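Local atomic coordinates of phosphoribosylaminoimidazole-succinocarboxamide synthase (Saccharomyces cerevisiae, PDB entry 1OBD), a protein that catalyses the ATP-driven joining of L-aspartate to the carboxylate of CAIR, forming SAICAR in de novo purine biosynthesis. Residues L32-D37 against D104-V109; P116-V121 against T160-A165. One frame throughout, in Å; residues are numbered along the deposited sequence. Where two conformers were deposited one is given.

Contact 1: L32-D37 against D104-V109; sequences LFVATD and DRSLLV. With AMP (adenosine monophosphate), chain G; ATP (adenosine-5'-triphosphate), chain B.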
# COMPACT_ATOMS: atom_id res chain seq x y z
N LEU A 32 0.56 -16.89 -0.77
CA LEU A 32 1.69 -16.41 0.02
C LEU A 32 2.16 -15.11 -0.61
O LEU A 32 2.58 -15.09 -1.78
CB LEU A 32 2.82 -17.42 0.04
CG LEU A 32 4.04 -17.07 0.87
CD1 LEU A 32 3.64 -17.07 2.35
CD2 LEU A 32 5.17 -18.05 0.58
N PHE A 33 2.07 -14.02 0.12
CA PHE A 33 2.47 -12.69 -0.34
C PHE A 33 3.84 -12.37 0.23
O PHE A 33 3.94 -12.19 1.44
CB PHE A 33 1.51 -11.61 0.15
CG PHE A 33 0.21 -11.48 -0.61
CD1 PHE A 33 -0.50 -10.31 -0.55
CD2 PHE A 33 -0.35 -12.49 -1.34
CE1 PHE A 33 -1.70 -10.14 -1.22
CE2 PHE A 33 -1.54 -12.33 -2.03
CZ PHE A 33 -2.19 -11.15 -1.99
N VAL A 34 4.85 -12.29 -0.62
CA VAL A 34 6.21 -12.04 -0.18
C VAL A 34 6.60 -10.63 -0.62
O VAL A 34 6.72 -10.33 -1.79
CB VAL A 34 7.19 -13.08 -0.72
CG1 VAL A 34 8.56 -12.87 -0.07
CG2 VAL A 34 6.72 -14.51 -0.56
N ALA A 35 6.75 -9.75 0.37
CA ALA A 35 7.17 -8.38 0.11
C ALA A 35 8.69 -8.35 -0.04
O ALA A 35 9.40 -8.65 0.91
CB ALA A 35 6.75 -7.47 1.25
N THR A 36 9.18 -7.99 -1.21
CA THR A 36 10.61 -7.88 -1.42
C THR A 36 11.07 -6.48 -0.99
O THR A 36 10.29 -5.63 -0.57
CB THR A 36 11.00 -8.15 -2.84
OG1 THR A 36 10.66 -7.04 -3.67
CG2 THR A 36 10.36 -9.43 -3.34
N ASP A 37 12.36 -6.25 -1.14
CA ASP A 37 13.00 -4.97 -0.84
C ASP A 37 13.13 -4.06 -2.05
O ASP A 37 13.81 -3.02 -1.96
CB ASP A 37 14.36 -5.22 -0.19
CG ASP A 37 14.27 -5.88 1.16
OD1 ASP A 37 15.29 -6.48 1.57
OD2 ASP A 37 13.22 -5.82 1.82
N ASP A 104 9.65 -13.11 7.94
CA ASP A 104 9.30 -11.74 8.37
C ASP A 104 8.78 -10.84 7.27
O ASP A 104 8.35 -9.73 7.56
CB ASP A 104 10.44 -11.07 9.14
CG ASP A 104 10.68 -11.74 10.45
OD1 ASP A 104 11.84 -11.82 10.85
OD2 ASP A 104 9.73 -12.19 11.11
N ARG A 105 8.78 -11.31 6.03
CA ARG A 105 8.30 -10.53 4.89
C ARG A 105 7.19 -11.22 4.13
O ARG A 105 6.82 -10.81 3.04
CB ARG A 105 9.44 -10.18 3.94
CG ARG A 105 10.18 -11.40 3.39
CD ARG A 105 11.21 -11.08 2.41
NE ARG A 105 12.38 -10.40 2.97
CZ ARG A 105 12.75 -9.15 2.72
NH1 ARG A 105 12.02 -8.36 1.96
NH2 ARG A 105 13.86 -8.66 3.26
N SER A 106 6.59 -12.24 4.74
CA SER A 106 5.57 -13.04 4.05
C SER A 106 4.30 -13.14 4.84
O SER A 106 4.32 -13.33 6.05
CB SER A 106 6.12 -14.45 3.81
OG SER A 106 7.29 -14.44 3.04
N LEU A 107 3.21 -13.05 4.12
CA LEU A 107 1.89 -13.18 4.70
C LEU A 107 1.13 -14.30 4.01
O LEU A 107 1.05 -14.36 2.79
CB LEU A 107 1.12 -11.90 4.58
CG LEU A 107 1.67 -10.74 5.44
CD1 LEU A 107 0.86 -9.49 5.15
CD2 LEU A 107 1.71 -11.05 6.90
N LEU A 108 0.57 -15.18 4.81
CA LEU A 108 -0.29 -16.25 4.38
C LEU A 108 -1.72 -15.73 4.33
O LEU A 108 -2.24 -15.25 5.35
CB LEU A 108 -0.18 -17.45 5.31
CG LEU A 108 -0.78 -18.74 4.81
CD1 LEU A 108 0.07 -19.29 3.66
CD2 LEU A 108 -0.87 -19.77 5.94
N VAL A 109 -2.34 -15.78 3.15
CA VAL A 109 -3.63 -15.13 2.98
C VAL A 109 -4.64 -16.05 2.30
O VAL A 109 -4.28 -16.87 1.46
CB VAL A 109 -3.51 -13.77 2.27
CG1 VAL A 109 -2.52 -12.86 2.93
CG2 VAL A 109 -3.20 -13.92 0.81
P AMP G . -0.82 -13.87 15.74
O1P AMP G . -0.98 -14.06 17.26
O2P AMP G . -1.87 -12.93 15.26
O3P AMP G . -0.98 -15.23 15.02
O5' AMP G . 0.64 -13.29 15.40
C5' AMP G . 1.81 -13.95 15.86
C4' AMP G . 2.94 -13.82 14.85
O4' AMP G . 2.60 -14.48 13.63
C3' AMP G . 3.25 -12.37 14.51
O3' AMP G . 4.62 -12.10 14.71
C2' AMP G . 2.86 -12.21 13.05
O2' AMP G . 3.83 -11.49 12.32
C1' AMP G . 2.72 -13.63 12.51
N9 AMP G . 1.54 -13.86 11.64
C8 AMP G . 0.24 -13.83 12.04
N7 AMP G . -0.57 -14.09 10.98
C5 AMP G . 0.23 -14.29 9.91
C6 AMP G . -0.11 -14.59 8.60
N6 AMP G . -1.38 -14.73 8.24
N1 AMP G . 0.94 -14.77 7.70
C2 AMP G . 2.26 -14.61 8.09
N3 AMP G . 2.59 -14.31 9.40
C4 AMP G . 1.56 -14.15 10.29
PG ATP B . 1.64 -3.45 -7.92
O1G ATP B . 3.04 -3.53 -7.40
O2G ATP B . 0.60 -3.43 -6.78
O3G ATP B . 1.51 -2.20 -8.79
PB ATP B . 0.45 -5.92 -8.55
O1B ATP B . 0.47 -6.84 -9.72
O2B ATP B . -0.94 -5.48 -8.12
O3B ATP B . 1.39 -4.71 -8.91
PA ATP B . 0.73 -6.95 -5.89
O1A ATP B . 1.93 -7.08 -5.05
O2A ATP B . -0.20 -5.84 -5.41
O3A ATP B . 1.23 -6.63 -7.36
O5' ATP B . 0.00 -8.36 -6.02
C5' ATP B . -1.20 -8.58 -5.33
C4' ATP B . -2.17 -9.27 -6.28
O4' ATP B . -3.06 -10.05 -5.52
C3' ATP B . -3.00 -8.25 -6.99
O3' ATP B . -3.38 -8.83 -8.23
C2' ATP B . -4.17 -8.05 -6.02
O2' ATP B . -5.36 -7.54 -6.53
C1' ATP B . -4.37 -9.49 -5.59
N9 ATP B . -4.88 -9.80 -4.23
C8 ATP B . -4.67 -9.01 -3.14
N7 ATP B . -5.19 -9.63 -2.10
C5 ATP B . -5.78 -10.81 -2.47
C6 ATP B . -6.49 -11.85 -1.85
N6 ATP B . -6.60 -12.04 -0.55
N1 ATP B . -6.94 -12.89 -2.61
C2 ATP B . -6.70 -12.95 -3.95
N3 ATP B . -6.02 -11.95 -4.58
C4 ATP B . -5.57 -10.90 -3.85

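Contact 2: P116-V121 against T160-A165; sequences PLEVIV and TPSTKA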
# COMPACT_ATOMS: atom_id res chain seq x y z
N PRO A 116 -13.12 -5.99 -8.30
CA PRO A 116 -12.10 -5.42 -9.21
C PRO A 116 -12.21 -3.92 -9.38
O PRO A 116 -12.70 -3.35 -10.36
CB PRO A 116 -12.35 -6.18 -10.50
CG PRO A 116 -13.80 -6.47 -10.49
CD PRO A 116 -14.20 -6.68 -9.05
N LEU A 117 -11.70 -3.25 -8.36
CA LEU A 117 -11.72 -1.84 -8.20
C LEU A 117 -10.55 -1.41 -7.30
O LEU A 117 -10.26 -2.06 -6.30
CB LEU A 117 -13.05 -1.55 -7.56
CG LEU A 117 -13.51 -0.15 -7.58
CD1 LEU A 117 -13.69 0.43 -8.99
CD2 LEU A 117 -14.81 -0.01 -6.81
N GLU A 118 -9.86 -0.33 -7.66
CA GLU A 118 -8.89 0.28 -6.76
C GLU A 118 -9.61 1.35 -5.95
O GLU A 118 -10.10 2.34 -6.50
CB GLU A 118 -7.69 0.86 -7.52
CG GLU A 118 -6.81 -0.20 -8.14
CD GLU A 118 -5.66 0.39 -8.93
OE1 GLU A 118 -5.79 1.54 -9.39
OE2 GLU A 118 -4.61 -0.27 -9.08
N VAL A 119 -9.72 1.12 -4.65
CA VAL A 119 -10.54 1.97 -3.79
C VAL A 119 -9.67 3.00 -3.11
O VAL A 119 -9.14 2.79 -2.04
CB VAL A 119 -11.38 1.17 -2.83
CG1 VAL A 119 -12.25 2.08 -1.97
CG2 VAL A 119 -12.22 0.13 -3.57
N ILE A 120 -9.47 4.11 -3.80
CA ILE A 120 -8.66 5.20 -3.29
C ILE A 120 -9.57 6.10 -2.43
O ILE A 120 -10.69 6.43 -2.84
CB ILE A 120 -8.03 6.02 -4.42
CG1 ILE A 120 -7.07 5.19 -5.24
CG2 ILE A 120 -7.34 7.24 -3.87
CD1 ILE A 120 -6.72 5.91 -6.54
N VAL A 121 -9.08 6.47 -1.27
CA VAL A 121 -9.69 7.49 -0.45
C VAL A 121 -8.68 8.61 -0.33
O VAL A 121 -7.49 8.38 -0.01
CB VAL A 121 -10.07 6.96 0.94
CG1 VAL A 121 -10.66 8.07 1.78
CG2 VAL A 121 -11.03 5.80 0.78
N THR A 160 -12.58 8.06 -4.30
CA THR A 160 -12.25 8.42 -5.66
C THR A 160 -11.69 7.20 -6.36
O THR A 160 -10.46 6.97 -6.33
CB THR A 160 -11.31 9.61 -5.75
OG1 THR A 160 -10.04 9.32 -5.14
CG2 THR A 160 -11.85 10.82 -5.02
N PRO A 161 -12.53 6.36 -6.92
CA PRO A 161 -12.05 5.06 -7.43
C PRO A 161 -11.16 5.17 -8.64
O PRO A 161 -11.13 6.17 -9.37
CB PRO A 161 -13.33 4.32 -7.77
CG PRO A 161 -14.35 5.37 -7.94
CD PRO A 161 -13.99 6.50 -7.08
N SER A 162 -10.42 4.09 -8.86
CA SER A 162 -9.54 3.93 -10.01
C SER A 162 -9.68 2.50 -10.56
O SER A 162 -10.08 1.60 -9.85
CB SER A 162 -8.12 4.25 -9.57
OG SER A 162 -7.16 3.69 -10.41
N THR A 163 -9.36 2.33 -11.83
CA THR A 163 -9.22 1.02 -12.47
C THR A 163 -7.77 0.84 -12.86
O THR A 163 -7.17 1.71 -13.49
CB THR A 163 -9.99 0.99 -13.80
OG1 THR A 163 -11.37 1.29 -13.60
CG2 THR A 163 -9.99 -0.41 -14.40
N LYS A 164 -7.26 -0.33 -12.49
CA LYS A 164 -5.87 -0.72 -12.73
C LYS A 164 -5.56 -0.80 -14.21
O LYS A 164 -6.44 -1.13 -15.01
CB LYS A 164 -5.57 -2.11 -12.13
CG LYS A 164 -6.58 -2.66 -11.15
CD LYS A 164 -7.88 -3.14 -11.77
CE LYS A 164 -9.02 -2.92 -10.79
NZ LYS A 164 -8.62 -3.57 -9.47
N ALA A 165 -4.32 -0.50 -14.56
CA ALA A 165 -3.84 -0.59 -15.93
C ALA A 165 -3.52 -2.05 -16.27
O ALA A 165 -4.42 -2.88 -16.42
CB ALA A 165 -2.61 0.27 -16.11

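Contact 1: L32-D37 against D104-V109
Phe33 and Leu107 form the central hydrogen-bonded pair of an antiparallel ladder between strand 32-35 and strand 106-109, two neighbours in the four-stranded sheet that opens the SAICAR synthetase fold. The short axes run 161° apart, and the pair is joined by two bonds, Phe33 N to Leu107 O and Leu107 N to Phe33 O, both 2.9 Å.

Phe33 and Leu107 put their side chains on one face of the sheet, Leu32, Val34, Ser106 and Leu108 on the other. The Phe33 ring, its CG anti to the carbonyl carbon (chi1 -79°), lies across the Val109 side chain at about a right angle; Val109 CG2 sits over one ring face, off centre toward the rim and 3.7 Å from Phe33 CE2, a CH-pi contact. At the ring edge the ATP base approaches, with Phe33 CZ 3.4 Å from ATP N7, and His75 makes an edge-to-face contact with the same ring. On the other face Leu32 CD1 reaches between Ser106 CB and Leu108 CD1, while Val34 directs both methyls at Ser106 OG, whose hydrogen-bond partner is Leu102 O.

The strand's outer edge receives the AMP base: Leu108 N donates to AMP N1 at 2.9 Å in a nearly straight hydrogen bond.

Past the ladder, Arg105, its chain bent at chi3, forms an end-on salt bridge with Asp37 through NH1 and NH2. The carboxylate and guanidinium planes are 64° apart, and the approaches differ accordingly: NH2 meets Asp37 OD1 on its syn side, whereas NH1 meets Asp37 OD2 from above the carboxylate. Asp37 is also held by the backbone nitrogens of Ile3, Glu52 and Gly54. Arg105 NH1 serves two acceptors, lying 2.8 Å from Asp37 OD2 and 2.8 Å from Ala35 O, which it meets in the carbonyl plane on a lone pair.

Contact 2: P116-V121 against T160-A165
Glu118 and Ser162 make a single antiparallel, hydrogen-bonded beta bridge between strands 113-122 and 153-163 of the mixed sheet. Their backbones satisfy each other: Glu118 N donates to Ser162 O at 2.9 Å, and Ser162 N returns a 3.0 Å bond to Glu118 O, in the carbonyl plane. Farther along, Thr160 N gives Ile120 O an almost straight bond of 2.9 Å (176°).

A side-chain bond reinforces the bridge. With Ser162 OG anti to its own nitrogen (chi1 159°), the hydroxyl reaches Glu118 OE1, in the conformer given, and donates to it at 2.7 Å, nearly in line with the acceptor's C-O bond; Glu172 O is a weak further partner of this hydroxyl. Ile120 packs against the same serine, its CD1 3.7 Å from Ser162 CB, and sets CG2 beside Thr160 OG1, which has a weak bond with Arg122 NE. Leu117 CD1 and Pro161 CB meet side by side, where Ala179 of helix 176-183 touches both residues.

The Lys164 chain, bent at three torsions, crosses Glu118 obliquely and lays CB and CG by Glu118 OE2 of that conformer, yet the charged ends stay 5.2 Å apart (Glu118 OE2 to Lys164 NZ), too far for a salt bridge. With an alanine here the chain beyond CB would be gone, which is likely to leave Glu118 OE2 and CG less covered and without a nearby positive charge that may temper the carboxylate. The backbone nitrogen of Lys164 is buried without a partner. At its far end, Lys164 NZ stands 3.3 Å from Leu117 N, a pairing of two donors and so not a hydrogen bond.

Contact 1 closes before contact 2 opens along the chain, and strands 106-110 and 113-122, consecutive in sequence, lead the chain from the four-stranded antiparallel sheet into the six-stranded mixed sheet. The contacts do not touch: their centres lie 23 Å apart and their nearest atoms about 12 Å. Bound ATP, a substrate of the reaction, lies near both. Contact 1 meets its base through Phe33, and His110, at the end of strand 106-110, gives it a backbone oxygen; the side chain of Lys164 in contact 2 comes within about 6 Å of the same nucleotide. Contact 1 additionally binds AMP, and its Leu107 side chain is about 6 Å from a bound magnesium ion.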